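Local coordinates for maltose-binding protein MalE1 (Thermotoga maritima, PDB 6DTU) that binds maltotetraose and probably delivers such malto-oligosaccharides to a membrane transporter as a periplasmic-type solute-binding protein, at residues L113-M127 with G240-E252. Residues are numbered along the deposited sequence; the frame is centred on the assembly and turned at random.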
loop_
_atom_site.group_PDB
_atom_site.type_symbol
_atom_site.label_atom_id
_atom_site.label_comp_id
_atom_site.label_asym_id
_atom_site.label_seq_id
_atom_site.Cartn_x
_atom_site.Cartn_y
_atom_site.Cartn_z
ATOM N N LEU A 113 -0.400 13.355 1.425
ATOM C CA LEU A 113 0.221 14.179 2.450
ATOM C C LEU A 113 -0.649 14.120 3.696
ATOM O O LEU A 113 -1.836 14.454 3.654
ATOM C CB LEU A 113 0.366 15.622 1.988
ATOM C CG LEU A 113 1.068 16.583 2.932
ATOM C CD1 LEU A 113 2.555 16.327 2.918
ATOM C CD2 LEU A 113 0.755 18.002 2.454
ATOM N N ILE A 114 -0.075 13.637 4.791
ATOM C CA ILE A 114 -0.707 13.671 6.100
ATOM C C ILE A 114 0.048 14.709 6.908
ATOM O O ILE A 114 1.281 14.677 6.969
ATOM C CB ILE A 114 -0.645 12.301 6.793
ATOM C CG1 ILE A 114 -1.293 11.246 5.907
ATOM C CG2 ILE A 114 -1.365 12.366 8.153
ATOM C CD1 ILE A 114 -1.118 9.870 6.458
ATOM N N TYR A 115 -0.670 15.661 7.482
ATOM C CA TYR A 115 0.010 16.769 8.133
ATOM C C TYR A 115 -0.578 17.058 9.509
ATOM O O TYR A 115 -1.769 16.851 9.755
ATOM C CB TYR A 115 0.017 18.027 7.235
ATOM C CG TYR A 115 -1.382 18.533 6.902
ATOM C CD1 TYR A 115 -1.934 19.599 7.604
ATOM C CD2 TYR A 115 -2.161 17.917 5.915
ATOM C CE1 TYR A 115 -3.214 20.059 7.321
ATOM C CE2 TYR A 115 -3.445 18.376 5.612
ATOM C CZ TYR A 115 -3.963 19.456 6.326
ATOM O OH TYR A 115 -5.241 19.927 6.061
ATOM N N ASN A 116 0.288 17.487 10.429
ATOM C CA ASN A 116 -0.103 17.824 11.798
ATOM C C ASN A 116 -0.500 19.298 11.850
ATOM O O ASN A 116 0.344 20.182 11.663
ATOM C CB ASN A 116 1.060 17.531 12.747
ATOM C CG ASN A 116 0.701 17.726 14.213
ATOM O OD1 ASN A 116 -0.141 18.545 14.559
ATOM N ND2 ASN A 116 1.355 16.963 15.079
ATOM N N LYS A 117 -1.780 19.563 12.137
ATOM C CA LYS A 117 -2.297 20.925 12.063
ATOM C C LYS A 117 -1.721 21.830 13.140
ATOM O O LYS A 117 -1.807 23.057 13.011
ATOM C CB LYS A 117 -3.824 20.927 12.128
ATOM C CG LYS A 117 -4.497 20.320 10.894
ATOM C CD LYS A 117 -6.009 20.239 11.063
ATOM C CE LYS A 117 -6.676 19.611 9.840
ATOM N NZ LYS A 117 -8.145 19.408 10.055
ATOM N N ASP A 118 -1.138 21.265 14.199
ATOM C CA ASP A 118 -0.484 22.108 15.188
ATOM C C ASP A 118 0.703 22.834 14.582
ATOM O O ASP A 118 1.005 23.970 14.963
ATOM C CB ASP A 118 0.004 21.265 16.361
ATOM C CG ASP A 118 -1.112 20.843 17.282
ATOM O OD1 ASP A 118 -2.181 21.465 17.228
ATOM O OD2 ASP A 118 -0.913 19.881 18.043
ATOM N N TYR A 119 1.391 22.194 13.638
ATOM C CA TYR A 119 2.560 22.784 13.006
ATOM C C TYR A 119 2.254 23.370 11.640
ATOM O O TYR A 119 2.903 24.336 11.235
ATOM C CB TYR A 119 3.645 21.720 12.841
ATOM C CG TYR A 119 4.110 21.109 14.130
ATOM C CD1 TYR A 119 4.886 21.836 15.026
ATOM C CD2 TYR A 119 3.784 19.801 14.453
ATOM C CE1 TYR A 119 5.312 21.270 16.218
ATOM C CE2 TYR A 119 4.200 19.229 15.640
ATOM C CZ TYR A 119 4.965 19.966 16.517
ATOM O OH TYR A 119 5.373 19.382 17.696
ATOM N N VAL A 120 1.289 22.791 10.928
ATOM C CA VAL A 120 0.916 23.172 9.568
ATOM C C VAL A 120 -0.601 23.313 9.530
ATOM O O VAL A 120 -1.312 22.373 9.143
ATOM C CB VAL A 120 1.403 22.119 8.563
ATOM C CG1 VAL A 120 0.944 22.459 7.158
ATOM C CG2 VAL A 120 2.897 22.006 8.619
ATOM N N PRO A 121 -1.141 24.466 9.921
ATOM C CA PRO A 121 -2.605 24.617 9.920
ATOM C C PRO A 121 -3.235 24.385 8.559
ATOM O O PRO A 121 -4.338 23.830 8.477
ATOM C CB PRO A 121 -2.800 26.051 10.434
ATOM C CG PRO A 121 -1.567 26.294 11.269
ATOM C CD PRO A 121 -0.457 25.614 10.535
ATOM N N GLU A 122 -2.553 24.793 7.487
ATOM C CA GLU A 122 -3.042 24.632 6.125
ATOM C C GLU A 122 -1.953 23.983 5.279
ATOM O O GLU A 122 -0.792 24.413 5.331
ATOM C CB GLU A 122 -3.483 25.971 5.535
ATOM C CG GLU A 122 -4.564 26.622 6.379
ATOM C CD GLU A 122 -5.157 27.842 5.741
ATOM O OE1 GLU A 122 -4.686 28.231 4.651
ATOM O OE2 GLU A 122 -6.095 28.408 6.338
ATOM N N PRO A 123 -2.281 22.962 4.499
ATOM C CA PRO A 123 -1.244 22.163 3.835
ATOM C C PRO A 123 -0.647 22.886 2.641
ATOM O O PRO A 123 -1.340 23.641 1.938
ATOM C CB PRO A 123 -2.011 20.914 3.388
ATOM C CG PRO A 123 -3.415 21.403 3.181
ATOM C CD PRO A 123 -3.633 22.424 4.265
ATOM N N PRO A 124 0.629 22.639 2.351
ATOM C CA PRO A 124 1.255 23.250 1.178
ATOM C C PRO A 124 0.612 22.750 -0.102
ATOM O O PRO A 124 0.139 21.615 -0.189
ATOM C CB PRO A 124 2.710 22.772 1.270
ATOM C CG PRO A 124 2.605 21.474 2.018
ATOM C CD PRO A 124 1.547 21.716 3.045
ATOM N N LYS A 125 0.591 23.625 -1.104
ATOM C CA LYS A 125 0.020 23.293 -2.399
ATOM C C LYS A 125 1.067 22.845 -3.409
ATOM O O LYS A 125 0.723 22.150 -4.372
ATOM C CB LYS A 125 -0.723 24.513 -2.960
ATOM C CG LYS A 125 -1.875 24.184 -3.905
ATOM C CD LYS A 125 -2.208 25.381 -4.791
ATOM C CE LYS A 125 -3.660 25.377 -5.236
ATOM N NZ LYS A 125 -3.983 24.245 -6.154
ATOM N N THR A 126 2.328 23.227 -3.218
ATOM C CA THR A 126 3.418 22.823 -4.090
ATOM C C THR A 126 4.550 22.250 -3.258
ATOM O O THR A 126 4.632 22.468 -2.046
ATOM C CB THR A 126 3.959 23.994 -4.913
ATOM O OG1 THR A 126 4.605 24.922 -4.037
ATOM C CG2 THR A 126 2.839 24.695 -5.645
ATOM N N MET A 127 5.405 21.473 -3.929
ATOM C CA MET A 127 6.592 20.931 -3.274
ATOM C C MET A 127 7.554 22.045 -2.884
ATOM O O MET A 127 8.220 21.955 -1.849
ATOM C CB MET A 127 7.262 19.883 -4.170
ATOM C CG MET A 127 6.539 18.509 -4.230
ATOM S SD MET A 127 6.380 17.654 -2.627
ATOM C CE MET A 127 8.096 17.423 -2.128
ATOM N N GLY A 240 -3.916 11.186 19.553
ATOM C CA GLY A 240 -4.300 12.562 19.785
ATOM C C GLY A 240 -3.760 13.572 18.799
ATOM O O GLY A 240 -3.783 14.776 19.100
ATOM N N ILE A 241 -3.284 13.136 17.631
ATOM C CA ILE A 241 -2.770 14.067 16.627
ATOM C C ILE A 241 -3.939 14.714 15.901
ATOM O O ILE A 241 -4.851 14.024 15.432
ATOM C CB ILE A 241 -1.849 13.338 15.630
ATOM C CG1 ILE A 241 -0.714 12.643 16.367
ATOM C CG2 ILE A 241 -1.302 14.315 14.570
ATOM C CD1 ILE A 241 0.199 13.613 17.096
ATOM N N ASP A 242 -3.908 16.042 15.795
ATOM C CA ASP A 242 -4.873 16.793 14.998
ATOM C C ASP A 242 -4.319 16.867 13.579
ATOM O O ASP A 242 -3.686 17.840 13.172
ATOM C CB ASP A 242 -5.074 18.174 15.618
ATOM C CG ASP A 242 -6.149 18.991 14.930
ATOM O OD1 ASP A 242 -6.889 18.441 14.092
ATOM O OD2 ASP A 242 -6.271 20.192 15.262
ATOM N N TYR A 243 -4.575 15.812 12.809
ATOM C CA TYR A 243 -4.014 15.665 11.475
ATOM C C TYR A 243 -5.038 16.011 10.396
ATOM O O TYR A 243 -6.256 15.959 10.601
ATOM C CB TYR A 243 -3.545 14.219 11.253
ATOM C CG TYR A 243 -4.720 13.279 11.228
ATOM C CD1 TYR A 243 -5.337 12.943 10.035
ATOM C CD2 TYR A 243 -5.252 12.784 12.403
ATOM C CE1 TYR A 243 -6.451 12.126 10.015
ATOM C CE2 TYR A 243 -6.344 11.959 12.396
ATOM C CZ TYR A 243 -6.943 11.631 11.199
ATOM O OH TYR A 243 -8.053 10.816 11.206
ATOM N N GLY A 244 -4.509 16.349 9.214
ATOM C CA GLY A 244 -5.303 16.436 8.009
ATOM C C GLY A 244 -4.706 15.552 6.922
ATOM O O GLY A 244 -3.579 15.056 7.042
ATOM N N VAL A 245 -5.500 15.323 5.875
ATOM C CA VAL A 245 -5.077 14.560 4.703
ATOM C C VAL A 245 -5.305 15.416 3.462
ATOM O O VAL A 245 -6.387 15.983 3.284
ATOM C CB VAL A 245 -5.827 13.220 4.582
ATOM C CG1 VAL A 245 -5.321 12.442 3.355
ATOM C CG2 VAL A 245 -5.691 12.394 5.865
ATOM N N ALA A 246 -4.293 15.503 2.605
ATOM C CA ALA A 246 -4.356 16.282 1.379
ATOM C C ALA A 246 -3.563 15.559 0.304
ATOM O O ALA A 246 -2.689 14.743 0.615
ATOM C CB ALA A 246 -3.755 17.677 1.610
ATOM N N PRO A 247 -3.843 15.820 -0.968
ATOM C CA PRO A 247 -2.972 15.273 -2.011
ATOM C C PRO A 247 -1.531 15.726 -1.816
ATOM O O PRO A 247 -1.261 16.795 -1.259
ATOM C CB PRO A 247 -3.567 15.833 -3.306
ATOM C CG PRO A 247 -4.988 16.120 -2.965
ATOM C CD PRO A 247 -5.000 16.542 -1.535
ATOM N N ILE A 248 -0.605 14.888 -2.271
ATOM C CA ILE A 248 0.803 15.281 -2.246
ATOM C C ILE A 248 0.943 16.565 -3.045
ATOM O O ILE A 248 0.283 16.713 -4.095
ATOM C CB ILE A 248 1.687 14.170 -2.826
ATOM C CG1 ILE A 248 1.521 12.882 -2.010
ATOM C CG2 ILE A 248 3.161 14.610 -2.908
ATOM C CD1 ILE A 248 2.107 11.646 -2.698
ATOM N N PRO A 249 1.701 17.550 -2.574
ATOM C CA PRO A 249 1.810 18.808 -3.316
ATOM C C PRO A 249 2.331 18.557 -4.724
ATOM O O PRO A 249 3.107 17.628 -4.957
ATOM C CB PRO A 249 2.802 19.618 -2.477
ATOM C CG PRO A 249 2.625 19.065 -1.063
ATOM C CD PRO A 249 2.376 17.605 -1.263
ATOM N N ASP A 250 1.848 19.365 -5.677
ATOM C CA ASP A 250 2.283 19.232 -7.060
ATOM C C ASP A 250 3.800 19.339 -7.133
ATOM O O ASP A 250 4.411 20.165 -6.448
ATOM C CB ASP A 250 1.676 20.335 -7.933
ATOM C CG ASP A 250 0.177 20.172 -8.162
ATOM O OD1 ASP A 250 -0.357 19.038 -8.118
ATOM O OD2 ASP A 250 -0.479 21.213 -8.384
ATOM N N LEU A 251 4.411 18.495 -7.972
ATOM C CA LEU A 251 5.869 18.470 -8.058
ATOM C C LEU A 251 6.398 19.777 -8.621
ATOM O O LEU A 251 7.471 20.260 -8.226
ATOM C CB LEU A 251 6.313 17.294 -8.916
ATOM C CG LEU A 251 5.592 15.994 -8.583
ATOM C CD1 LEU A 251 6.131 14.896 -9.485
ATOM C CD2 LEU A 251 5.777 15.668 -7.101
ATOM N N GLU A 252 5.678 20.332 -9.584
ATOM C CA GLU A 252 5.932 21.655 -10.131
ATOM C C GLU A 252 4.646 22.101 -10.802
ATOM O O GLU A 252 3.670 21.339 -10.840
ATOM C CB GLU A 252 7.118 21.648 -11.120
ATOM C CG GLU A 252 6.946 20.807 -12.375
ATOM C CD GLU A 252 8.137 20.929 -13.316
ATOM O OE1 GLU A 252 9.180 20.297 -13.052
ATOM O OE2 GLU A 252 8.030 21.673 -14.316
HETATM O O HOH W 1 -6.301 19.011 4.030
HETATM O O HOH W 2 -1.805 17.522 16.715
HETATM O O HOH W 3 -9.127 19.902 13.186
HETATM O O HOH W 4 -1.627 19.400 -1.297
HETATM O O HOH W 5 -2.817 22.130 -7.832
#
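Tyr-115 has CG between its backbone N and carbonyl carbon (chi1 61°), which leans the ring across the neighbouring strand onto Gly-244. CA of Gly-244 lies over one ring face, a CH-pi contact 3.9 Å from the centroid of the Tyr-115 ring. Pro-123 CB covers the opposite face. Gly-244 has no side chain, which lets the ring lie this close. Beside it, Ala-246 CB touches both Tyr-115 CE2 and Pro-123 CG. A water in the ring plane joins Tyr-115 OH to Val-245 O. Were Tyr-115 replaced by an alanine, a gap would probably open between Pro-123 and Gly-244, and the water would lose its hydroxyl partner.

The straight Lys-117 chain passes square across the Asp-242 side chain. CD of Lys-117 passes 3.6 Å from OD1 of Asp-242. NZ of Lys-117 is too far from that oxygen for a salt bridge. A water accepts a weak bond from Lys-117 NZ and donates to Asp-242 OD1.

Strands 113-116 and 243-246 are antiparallel, and 243-246 is an edge strand of a four-stranded mixed sheet in one lobe of this solute-binding fold. Leu-113 with Ala-246 and Tyr-115 with Gly-244 form the hydrogen-bonded pairs. Just past the strand ends, Lys-117 N also bonds to Asp-242 O (2.8 Å). On the face bearing Ile-114 and Tyr-243, Phe-218 of helix 211-219 packs against both.

The two segments meet again at the start of helix 127-140. Met-127 N bonds to Asp-250 O at 3.0 Å, and Asp-250 N to Lys-125 O. Pro-249 fits between Pro-124, whose CG is 3.9 Å from CG of Pro-249, and the bent Met-127, with Leu-113 CD2 at its CD. Thr-126 OG1 caps the helix at Glu-129 N.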